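Side-chain contacts in flavohemoglobin (Malassezia yamatoensis, PDB 6O0A), which binds haem and FAD and is required for nitric oxide resistance, probably as an NAD(P)H-dependent nitric oxide dioxygenase: residues A[62-67]-A[243-248]; A[271-276]-A[367-372]. All blocks are in the same frame, centred on the assembly; numbering follows the deposited sequence. Where two conformers were deposited one is given.

How the contacts relate
Contact 1 joins the haem-binding globin part to the FAD-binding part across the FAD pyrophosphate, whereas contact 2 lies in the NAD-binding part, where helix 270-273 and the turn after it meet strand 367-371. Their centres are about 29 Å apart, on opposite sides of the chain's centre, and they share no helix or strand. Contact 1 is partly buried and polar, built from a salt bridge, waters and hydrogen bonds to phosphate oxygens. Contact 2 is mostly buried: leucine packs against phenylalanine, with a serine and a water at the more open end. Charge thus serves the cofactor cleft, and apolar packing the sheet.

Contact 1 (A[62-67]-A[243-248]). With FAD (flavin-adenine dinucleotide), chain B.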
loop_
_atom_site.group_PDB
_atom_site.type_symbol
_atom_site.label_atom_id
_atom_site.label_comp_id
_atom_site.label_asym_id
_atom_site.label_seq_id
_atom_site.Cartn_x
_atom_site.Cartn_y
_atom_site.Cartn_z
ATOM N N PHE A 62 7.024 -7.570 -11.188
ATOM C CA PHE A 62 5.996 -8.384 -10.540
ATOM C C PHE A 62 6.562 -9.292 -9.453
ATOM O O PHE A 62 7.657 -9.850 -9.581
ATOM C CB PHE A 62 5.265 -9.245 -11.576
ATOM C CG PHE A 62 4.349 -8.467 -12.456
ATOM C CD1 PHE A 62 3.096 -8.079 -12.003
ATOM C CD2 PHE A 62 4.747 -8.094 -13.741
ATOM C CE1 PHE A 62 2.246 -7.334 -12.824
ATOM C CE2 PHE A 62 3.908 -7.355 -14.559
ATOM C CZ PHE A 62 2.657 -6.976 -14.101
ATOM N N SER A 63 5.785 -9.472 -8.397
ATOM C CA SER A 63 6.179 -10.327 -7.293
ATOM C C SER A 63 5.864 -11.776 -7.616
ATOM O O SER A 63 4.717 -12.117 -7.923
ATOM C CB SER A 63 5.454 -9.929 -6.012
ATOM O OG SER A 63 5.620 -10.953 -5.042
ATOM N N ARG A 64 6.879 -12.632 -7.513
ATOM C CA ARG A 64 6.641 -14.056 -7.718
ATOM C C ARG A 64 5.689 -14.605 -6.662
ATOM O O ARG A 64 4.813 -15.419 -6.967
ATOM C CB ARG A 64 7.967 -14.812 -7.701
ATOM C CG ARG A 64 7.802 -16.322 -7.689
ATOM C CD ARG A 64 9.084 -17.021 -8.109
ATOM N NE ARG A 64 10.174 -16.873 -7.147
ATOM C CZ ARG A 64 11.401 -17.349 -7.346
ATOM N NH1 ARG A 64 12.346 -17.197 -6.430
ATOM N NH2 ARG A 64 11.674 -18.004 -8.479
ATOM N N SER A 65 5.830 -14.154 -5.408
ATOM C CA SER A 65 4.935 -14.657 -4.376
ATOM C C SER A 65 3.489 -14.308 -4.686
ATOM O O SER A 65 2.581 -15.108 -4.423
ATOM C CB SER A 65 5.340 -14.104 -3.002
ATOM O OG SER A 65 6.551 -14.687 -2.551
ATOM N N ALA A 66 3.244 -13.112 -5.236
ATOM C CA ALA A 66 1.872 -12.738 -5.565
ATOM C C ALA A 66 1.323 -13.604 -6.689
ATOM O O ALA A 66 0.111 -13.850 -6.744
ATOM C CB ALA A 66 1.786 -11.254 -5.934
ATOM N N GLN A 67 2.199 -14.110 -7.562
ATOM C CA GLN A 67 1.765 -15.051 -8.594
ATOM C C GLN A 67 1.461 -16.418 -8.002
ATOM O O GLN A 67 0.457 -17.050 -8.357
ATOM C CB GLN A 67 2.847 -15.173 -9.674
ATOM C CG GLN A 67 3.037 -13.905 -10.475
ATOM C CD GLN A 67 1.792 -13.565 -11.244
ATOM O OE1 GLN A 67 1.196 -14.441 -11.871
ATOM N NE2 GLN A 67 1.358 -12.309 -11.168
ATOM N N HIS A 243 6.741 -17.107 6.068
ATOM C CA HIS A 243 6.247 -17.734 4.850
ATOM C C HIS A 243 6.423 -16.850 3.627
ATOM O O HIS A 243 5.903 -17.176 2.553
ATOM C CB HIS A 243 4.783 -18.119 5.029
ATOM C CG HIS A 243 4.566 -19.115 6.123
ATOM N ND1 HIS A 243 4.983 -20.426 6.023
ATOM C CD2 HIS A 243 4.019 -18.982 7.355
ATOM C CE1 HIS A 243 4.684 -21.062 7.142
ATOM N NE2 HIS A 243 4.094 -20.213 7.962
ATOM N N GLY A 244 7.154 -15.745 3.758
ATOM C CA GLY A 244 7.418 -14.867 2.643
ATOM C C GLY A 244 8.784 -15.139 2.041
ATOM O O GLY A 244 9.641 -15.813 2.615
ATOM N N GLU A 245 8.988 -14.591 0.850
ATOM C CA GLU A 245 10.265 -14.847 0.199
ATOM C C GLU A 245 11.335 -13.808 0.541
ATOM O O GLU A 245 12.508 -14.167 0.728
ATOM C CB GLU A 245 10.070 -14.914 -1.319
ATOM C CG GLU A 245 11.367 -15.217 -2.040
ATOM C CD GLU A 245 11.166 -15.723 -3.444
ATOM O OE1 GLU A 245 10.139 -15.400 -4.093
ATOM O OE2 GLU A 245 12.054 -16.466 -3.894
ATOM N N MET A 246 10.973 -12.526 0.641
ATOM C CA MET A 246 11.993 -11.483 0.652
ATOM C C MET A 246 12.358 -10.967 2.041
ATOM O O MET A 246 13.465 -10.443 2.197
ATOM C CB MET A 246 11.571 -10.294 -0.224
ATOM C CG MET A 246 11.377 -10.646 -1.712
ATOM S SD MET A 246 12.809 -11.495 -2.420
ATOM C CE MET A 246 14.098 -10.281 -2.240
ATOM N N THR A 247 11.492 -11.075 3.056
ATOM C CA THR A 247 11.894 -10.466 4.330
ATOM C C THR A 247 13.093 -11.178 4.949
ATOM O O THR A 247 13.955 -10.519 5.539
ATOM C CB THR A 247 10.730 -10.398 5.336
ATOM O OG1 THR A 247 10.053 -11.646 5.399
ATOM C CG2 THR A 247 9.756 -9.308 4.938
ATOM N N THR A 248 13.208 -12.503 4.792
ATOM C CA THR A 248 14.420 -13.159 5.263
ATOM C C THR A 248 15.650 -12.619 4.539
ATOM O O THR A 248 16.703 -12.432 5.164
ATOM C CB THR A 248 14.299 -14.679 5.119
ATOM O OG1 THR A 248 15.420 -15.307 5.752
ATOM C CG2 THR A 248 14.216 -15.099 3.654
HETATM P PA FAD B . 5.832 -12.475 0.410
HETATM O O1A FAD B . 6.831 -13.296 -0.316
HETATM O O2A FAD B . 5.310 -11.277 -0.336
HETATM O O5B FAD B . 4.600 -13.390 0.850
HETATM C C5B FAD B . 3.410 -12.785 1.389
HETATM C C4B FAD B . 2.440 -13.915 1.627
HETATM O O4B FAD B . 2.194 -14.593 0.373
HETATM C C3B FAD B . 2.939 -15.007 2.557
HETATM O O3B FAD B . 2.716 -14.691 3.929
HETATM C C2B FAD B . 2.092 -16.206 2.122
HETATM O O2B FAD B . 0.807 -16.193 2.733
HETATM C C1B FAD B . 1.950 -15.971 0.612
HETATM N N9A FAD B . 2.882 -16.754 -0.194
HETATM C C8A FAD B . 4.231 -16.557 -0.307
HETATM N N7A FAD B . 4.842 -17.452 -1.045
HETATM C C5A FAD B . 3.821 -18.301 -1.441
HETATM C C6A FAD B . 3.821 -19.495 -2.183
HETATM N N6A FAD B . 4.925 -20.045 -2.705
HETATM N N1A FAD B . 2.638 -20.127 -2.358
HETATM C C2A FAD B . 1.535 -19.585 -1.831
HETATM N N3A FAD B . 1.414 -18.469 -1.104
HETATM C C4A FAD B . 2.601 -17.876 -0.937
HETATM N N1 FAD B . 6.049 -4.635 6.165
HETATM C C2 FAD B . 6.831 -4.370 7.255
HETATM O O2 FAD B . 7.378 -5.274 7.902
HETATM N N3 FAD B . 7.022 -3.049 7.652
HETATM C C4 FAD B . 6.491 -1.933 7.032
HETATM O O4 FAD B . 6.744 -0.803 7.450
HETATM C C4X FAD B . 5.670 -2.225 5.881
HETATM N N5 FAD B . 5.129 -1.224 5.237
HETATM C C5X FAD B . 4.339 -1.511 4.129
HETATM C C6 FAD B . 3.740 -0.457 3.438
HETATM C C7 FAD B . 2.951 -0.689 2.315
HETATM C C7M FAD B . 2.286 0.470 1.614
HETATM C C8 FAD B . 2.770 -2.005 1.857
HETATM C C8M FAD B . 1.956 -2.295 0.624
HETATM C C9 FAD B . 3.356 -3.059 2.550
HETATM C C9A FAD B . 4.125 -2.827 3.687
HETATM N N10 FAD B . 4.724 -3.880 4.413
HETATM C C10 FAD B . 5.502 -3.611 5.519
HETATM C "C1'" FAD B . 4.607 -5.273 3.952
HETATM C "C2'" FAD B . 5.726 -5.664 2.992
HETATM O "O2'" FAD B . 5.637 -4.872 1.808
HETATM C "C3'" FAD B . 5.683 -7.151 2.627
HETATM O "O3'" FAD B . 4.381 -7.479 2.145
HETATM C "C4'" FAD B . 6.023 -8.075 3.796
HETATM O "O4'" FAD B . 7.256 -7.644 4.375
HETATM C "C5'" FAD B . 6.103 -9.532 3.387
HETATM O "O5'" FAD B . 7.131 -9.675 2.380
HETATM P P FAD B . 7.704 -11.140 2.113
HETATM O O1P FAD B . 8.444 -11.744 3.255
HETATM O O2P FAD B . 8.551 -11.044 0.873
HETATM O O3P FAD B . 6.419 -12.034 1.819
HETATM O O HOH W 1 8.578 -13.129 -4.640
HETATM O O HOH W 2 7.672 -16.675 -3.817
#
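The FAD pyrophosphate site at the junction of globin and reductase parts brings Arg64 and Ser65, in the first turn of helix 64-69, against Glu245 at the approach to helix 246-251. Arg64 reaches out with a bend at chi3, and its guanidinium lies nearly coplanar with the Glu245 carboxylate, the planes 13° apart. NH1 gives a salt bridge of 2.7 Å to the syn lone pair of Glu245 OE2, while the second bond of the pair, Arg64 NE to Glu245 OE1, is weak at 3.4 Å. Asp216 also forms a salt bridge with Arg64 NH1, so two carboxylates share the positive charge and hold the guanidinium in place.

Two waters bind Glu245 OE1: one also accepts from Ser65 N, the other donates to Ser65 OG. The long, extended glutamate suits this place because its carboxylate can span to the globin helix while its backbone stays at the phosphate. Short Ser65 turns OG beside its own N (chi1 -71°) and donates to FAD O1A at 2.6 Å. On the reductase side, successive amides bind the pyrophosphate: Met246 N holds O2P, and Thr247 grips O1P through both N and OG1. Gly244 CA passes FAD O3P at 3.1 Å, with no side chain to run into O1P. Ser63, the N-cap of the globin helix, accepts from Ala66 N. FAD O1A is thus gripped from both segments, by Ser65 OG and by Glu245 N, the latter at 2.8 Å with a nearly straight N-H...O angle (168°).

Contact 2 (A[271-276]-A[367-372]); sequences ETLETD and SVFLCG
Leu273 and Phe369 make the apolar half of this contact, and Ser367 the polar half, where the end of helix 270-273 meets the beginning of strand 367-371. The leucine sets CG beside its own N (chi1 -59°), which carries its forked tip to the strand: CD1 lies 4.0 Å from Phe369 CB and CD2 4.1 Å from the same carbon, so both methyls rest on the base of the phenylalanine from one side. The Phe369 ring is turned onward along the strand, with CG anti to N (chi1 170°), and Leu273 CD1 approaches the ring obliquely. Phe296 of helix 290-302 meets that ring edge-to-face and also touches Leu273. A branched aliphatic chain and a broad aromatic one therefore fill the layer between the helix and the sheet.

Two residues earlier in the strand, on the same side, Ser367 OG lies 2.9 Å from Leu273 O, at the last turn of the helix. It can donate to that carbonyl, although its proton has another acceptor within reach. A small hydroxyl suits the spot, being short enough to sit just beyond the carbonyl oxygen. A water lies very close to Ser367 OG and links it to Thr275 OG1, though the Thr275 end is less certain. Exposed, poorly ordered Thr275 also lays its methyl CG2 3.6 Å from Ser367 OG.

Strand 367-371 lies between strands 281-286 and 394-397, and its backbone bonds to Val282 and Phe395. The alternation of Ser367 and Phe369 toward the helix with Val368 away from it is that of a strand within the parallel, helix-flanked sheet of the ferredoxin-NADP reductase-like nucleotide-binding domain.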
loop_
_atom_site.group_PDB
_atom_site.type_symbol
_atom_site.label_atom_id
_atom_site.label_comp_id
_atom_site.label_asym_id
_atom_site.label_seq_id
_atom_site.Cartn_x
_atom_site.Cartn_y
_atom_site.Cartn_z
ATOM N N GLU A 271 -1.427 14.734 5.844
ATOM C CA GLU A 271 -2.353 15.686 5.243
ATOM C C GLU A 271 -3.699 15.035 4.941
ATOM O O GLU A 271 -4.751 15.660 5.109
ATOM C CB GLU A 271 -1.741 16.277 3.973
ATOM N N THR A 272 -3.681 13.775 4.502
ATOM C CA THR A 272 -4.916 13.058 4.201
ATOM C C THR A 272 -5.802 12.908 5.435
ATOM O O THR A 272 -7.034 12.962 5.327
ATOM C CB THR A 272 -4.575 11.688 3.604
ATOM O OG1 THR A 272 -3.979 11.868 2.313
ATOM C CG2 THR A 272 -5.813 10.808 3.467
ATOM N N LEU A 273 -5.199 12.739 6.614
ATOM C CA LEU A 273 -5.950 12.571 7.853
ATOM C C LEU A 273 -6.475 13.880 8.426
ATOM O O LEU A 273 -7.326 13.848 9.320
ATOM C CB LEU A 273 -5.076 11.880 8.903
ATOM C CG LEU A 273 -4.582 10.505 8.464
ATOM C CD1 LEU A 273 -3.616 9.905 9.479
ATOM C CD2 LEU A 273 -5.775 9.589 8.244
ATOM N N GLU A 274 -5.995 15.024 7.952
ATOM C CA GLU A 274 -6.347 16.311 8.543
ATOM C C GLU A 274 -7.394 16.968 7.650
ATOM O O GLU A 274 -7.075 17.630 6.664
ATOM C CB GLU A 274 -5.103 17.170 8.715
ATOM C CG GLU A 274 -4.087 16.549 9.666
ATOM C CD GLU A 274 -2.786 17.317 9.717
ATOM O OE1 GLU A 274 -2.446 17.965 8.706
ATOM O OE2 GLU A 274 -2.110 17.280 10.766
ATOM N N THR A 275 -8.666 16.773 8.008
ATOM C CA THR A 275 -9.755 17.330 7.213
ATOM C C THR A 275 -9.959 18.811 7.503
ATOM O O THR A 275 -10.276 19.584 6.594
ATOM C CB THR A 275 -11.049 16.558 7.473
ATOM O OG1 THR A 275 -11.513 16.841 8.798
ATOM C CG2 THR A 275 -10.814 15.057 7.326
ATOM N N ASP A 276 -9.791 19.224 8.752
ATOM C CA ASP A 276 -9.887 20.622 9.140
ATOM C C ASP A 276 -8.751 20.926 10.104
ATOM O O ASP A 276 -8.127 20.004 10.642
ATOM C CB ASP A 276 -11.259 20.944 9.758
ATOM C CG ASP A 276 -11.473 20.291 11.107
ATOM O OD1 ASP A 276 -10.946 20.813 12.117
ATOM O OD2 ASP A 276 -12.193 19.268 11.157
ATOM N N SER A 367 -10.762 11.995 12.634
ATOM C CA SER A 367 -10.316 11.034 11.638
ATOM C C SER A 367 -9.678 9.868 12.370
ATOM O O SER A 367 -8.954 10.060 13.355
ATOM C CB SER A 367 -9.315 11.654 10.662
ATOM O OG SER A 367 -9.901 12.703 9.910
ATOM N N VAL A 368 -9.976 8.657 11.911
ATOM C CA VAL A 368 -9.440 7.440 12.507
ATOM C C VAL A 368 -8.601 6.728 11.461
ATOM O O VAL A 368 -9.082 6.462 10.354
ATOM C CB VAL A 368 -10.558 6.513 13.015
ATOM C CG1 VAL A 368 -9.956 5.281 13.646
ATOM C CG2 VAL A 368 -11.466 7.249 13.998
ATOM N N PHE A 369 -7.359 6.410 11.817
ATOM C CA PHE A 369 -6.424 5.714 10.940
ATOM C C PHE A 369 -6.168 4.307 11.478
ATOM O O PHE A 369 -5.927 4.137 12.677
ATOM C CB PHE A 369 -5.108 6.493 10.840
ATOM C CG PHE A 369 -4.011 5.742 10.148
ATOM C CD1 PHE A 369 -3.988 5.641 8.766
ATOM C CD2 PHE A 369 -2.999 5.133 10.879
ATOM C CE1 PHE A 369 -2.977 4.942 8.128
ATOM C CE2 PHE A 369 -1.971 4.434 10.241
ATOM C CZ PHE A 369 -1.962 4.339 8.866
ATOM N N LEU A 370 -6.228 3.305 10.598
ATOM C CA LEU A 370 -5.988 1.911 10.963
ATOM C C LEU A 370 -4.807 1.354 10.183
ATOM O O LEU A 370 -4.716 1.531 8.967
ATOM C CB LEU A 370 -7.202 1.024 10.668
ATOM C CG LEU A 370 -8.564 1.500 11.150
ATOM C CD1 LEU A 370 -9.648 0.539 10.660
ATOM C CD2 LEU A 370 -8.555 1.609 12.672
ATOM N N CYS A 371 -3.929 0.634 10.871
ATOM C CA CYS A 371 -2.901 -0.115 10.159
ATOM C C CYS A 371 -2.577 -1.376 10.942
ATOM O O CYS A 371 -2.077 -1.297 12.065
ATOM C CB CYS A 371 -1.646 0.724 9.958
ATOM S SG CYS A 371 -0.497 -0.075 8.857
ATOM N N GLY A 372 -2.852 -2.524 10.345
ATOM C CA GLY A 372 -2.574 -3.794 10.966
ATOM C C GLY A 372 -2.900 -4.901 9.992
ATOM O O GLY A 372 -3.186 -4.649 8.820
HETATM O O HOH W 3 -11.556 14.408 10.537
#